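Local coordinates for putative branched-chain amino acid ABC transporter, periplasmic branched-chain amino acid-binding protein (Pseudomonas protegens Pf-5, PDB 4RU0) that probably serves as the periplasmic solute-binding component of an ABC transporter, capturing branched-chain amino acids or related small molecules for uptake, at residues T40-A45 against E80-W85. Numbering follows the deposited sequence.
Sequences TYRVGA and ECETEW
Trp-85 sets the CD1 edge of its indole over one face of the Tyr-41 ring, CD1 lying 3.5 Å from Tyr-41 CE2, in an edge-to-face (T-shaped) pair with planes at 87°. The pair sits where the parallel strands 34-40 and 76-82 of a periplasmic binding protein fold run out into loops at the ligand pocket; Tyr-41 lines that pocket, its OH making a weak hydrogen bond to the bound pentaoxaheptadecane. Thr-83 OG1 lies at the edge of the Tyr-41 ring, near its plane. The strand pairing finishes on Thr-40, whose N donates to Cys-81 O and whose O accepts from Thr-83 N at 2.8 Å. Beyond it, the carboxylate of Glu-82 takes over from the backbone: the side chain folds back at chi2 (60°) and OE1 receives Arg-42 N at 2.9 Å through its syn lone pair, while OE2 accepts weakly from the same N and from Glu-84 N, tying the two loops together. On the flank next to helix 47-67, Glu-80 OE1 accepts from two donors, Thr-40 OG1 at 2.8 Å on the anti lone pair and Arg-42 NE on the syn one. An alanine in place of Glu-80 would probably leave the Thr-40 hydroxyl without this acceptor and the Arg-42 guanidinium, which also bridges to Asp-315, less firmly fixed in rotation. Arg-42 reaches the carboxylate with its chain extended from CG to NE; Glu-80 OE1 lies close to the guanidinium plane of Arg-42, at a short 2.5 Å from NE, its exact value doubtful at this resolution, and the carboxylate plane is turned 47° from that of the guanidinium.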
loop_
_atom_site.group_PDB
_atom_site.type_symbol
_atom_site.label_atom_id
_atom_site.label_comp_id
_atom_site.label_asym_id
_atom_site.label_seq_id
_atom_site.Cartn_x
_atom_site.Cartn_y
_atom_site.Cartn_z
ATOM N N THR A 40 -2.367 15.956 -1.171
ATOM C CA THR A 40 -0.966 15.819 -1.554
ATOM C C THR A 40 -0.045 16.702 -0.727
ATOM O O THR A 40 -0.481 17.699 -0.148
ATOM C CB THR A 40 -0.758 16.169 -3.044
ATOM O OG1 THR A 40 -1.077 17.551 -3.257
ATOM C CG2 THR A 40 -1.639 15.302 -3.937
ATOM N N TYR A 41 1.229 16.326 -0.671
ATOM C CA TYR A 41 2.244 17.192 -0.093
ATOM C C TYR A 41 3.313 17.529 -1.128
ATOM O O TYR A 41 3.863 16.642 -1.778
ATOM C CB TYR A 41 2.882 16.558 1.154
ATOM C CG TYR A 41 3.155 15.070 1.074
ATOM C CD1 TYR A 41 4.344 14.585 0.538
ATOM C CD2 TYR A 41 2.239 14.149 1.570
ATOM C CE1 TYR A 41 4.600 13.224 0.478
ATOM C CE2 TYR A 41 2.486 12.789 1.512
ATOM C CZ TYR A 41 3.666 12.331 0.965
ATOM O OH TYR A 41 3.908 10.978 0.906
ATOM N N ARG A 42 3.585 18.823 -1.283
ATOM C CA ARG A 42 4.628 19.290 -2.189
ATOM C C ARG A 42 5.605 20.196 -1.454
ATOM O O ARG A 42 6.460 20.834 -2.062
ATOM C CB ARG A 42 4.017 20.021 -3.382
ATOM C CG ARG A 42 3.214 19.112 -4.288
ATOM C CD ARG A 42 2.541 19.882 -5.403
ATOM N NE ARG A 42 1.834 18.985 -6.312
ATOM C CZ ARG A 42 2.418 18.322 -7.305
ATOM N NH1 ARG A 42 3.722 18.456 -7.516
ATOM N NH2 ARG A 42 1.698 17.527 -8.087
ATOM N N VAL A 43 5.465 20.242 -0.136
ATOM C CA VAL A 43 6.349 21.026 0.713
ATOM C C VAL A 43 6.935 20.117 1.780
ATOM O O VAL A 43 6.256 19.217 2.271
ATOM C CB VAL A 43 5.599 22.204 1.374
ATOM C CG1 VAL A 43 6.555 23.073 2.181
ATOM C CG2 VAL A 43 4.884 23.033 0.317
ATOM N N GLY A 44 8.197 20.333 2.129
ATOM C CA GLY A 44 8.819 19.563 3.193
ATOM C C GLY A 44 9.752 18.477 2.700
ATOM O O GLY A 44 10.020 18.364 1.502
ATOM N N ALA A 45 10.234 17.665 3.637
ATOM C CA ALA A 45 11.268 16.676 3.357
ATOM C C ALA A 45 10.795 15.555 2.436
ATOM O O ALA A 45 11.593 14.968 1.700
ATOM C CB ALA A 45 11.787 16.093 4.661
ATOM N N GLU A 80 -5.969 19.622 -6.055
ATOM C CA GLU A 80 -5.016 19.306 -5.007
ATOM C C GLU A 80 -5.184 20.203 -3.791
ATOM O O GLU A 80 -5.448 21.400 -3.914
ATOM C CB GLU A 80 -3.587 19.426 -5.535
ATOM C CG GLU A 80 -2.928 18.099 -5.837
ATOM C CD GLU A 80 -1.607 18.259 -6.562
ATOM O OE1 GLU A 80 -0.546 18.211 -5.901
ATOM O OE2 GLU A 80 -1.630 18.430 -7.798
ATOM N N CYS A 81 -5.025 19.612 -2.614
ATOM C CA CYS A 81 -4.972 20.367 -1.375
ATOM C C CYS A 81 -3.692 19.982 -0.637
ATOM O O CYS A 81 -3.390 18.800 -0.489
ATOM C CB CYS A 81 -6.208 20.097 -0.516
ATOM S SG CYS A 81 -6.232 20.950 1.085
ATOM N N GLU A 82 -2.932 20.980 -0.200
ATOM C CA GLU A 82 -1.657 20.735 0.465
ATOM C C GLU A 82 -1.852 20.243 1.898
ATOM O O GLU A 82 -2.463 20.924 2.719
ATOM C CB GLU A 82 -0.804 22.003 0.456
ATOM C CG GLU A 82 0.565 21.833 1.094
ATOM C CD GLU A 82 1.416 20.777 0.401
ATOM O OE1 GLU A 82 1.317 20.631 -0.840
ATOM O OE2 GLU A 82 2.186 20.095 1.107
ATOM N N THR A 83 -1.325 19.058 2.194
ATOM C CA THR A 83 -1.485 18.463 3.517
ATOM C C THR A 83 -0.195 18.545 4.330
ATOM O O THR A 83 -0.202 18.338 5.546
ATOM C CB THR A 83 -1.921 16.985 3.422
ATOM O OG1 THR A 83 -0.810 16.179 3.001
ATOM C CG2 THR A 83 -3.072 16.835 2.431
ATOM N N GLU A 84 0.907 18.839 3.645
ATOM C CA GLU A 84 2.226 18.944 4.264
ATOM C C GLU A 84 2.583 17.719 5.101
ATOM O O GLU A 84 3.349 17.824 6.063
ATOM C CB GLU A 84 2.308 20.198 5.132
ATOM C CG GLU A 84 1.908 21.464 4.403
ATOM C CD GLU A 84 2.375 22.718 5.111
ATOM O OE1 GLU A 84 3.328 22.623 5.915
ATOM O OE2 GLU A 84 1.792 23.797 4.865
ATOM N N TRP A 85 2.005 16.573 4.738
ATOM C CA TRP A 85 2.306 15.293 5.375
ATOM C C TRP A 85 1.861 15.247 6.852
ATOM O O TRP A 85 2.220 14.323 7.588
ATOM C CB TRP A 85 3.809 14.994 5.241
ATOM C CG TRP A 85 4.208 13.566 5.493
ATOM C CD1 TRP A 85 4.076 12.510 4.634
ATOM C CD2 TRP A 85 4.830 13.046 6.676
ATOM N NE1 TRP A 85 4.564 11.363 5.217
ATOM C CE2 TRP A 85 5.033 11.664 6.469
ATOM C CE3 TRP A 85 5.229 13.613 7.892
ATOM C CZ2 TRP A 85 5.619 10.842 7.435
ATOM C CZ3 TRP A 85 5.810 12.796 8.849
ATOM C CH2 TRP A 85 5.999 11.426 8.614
#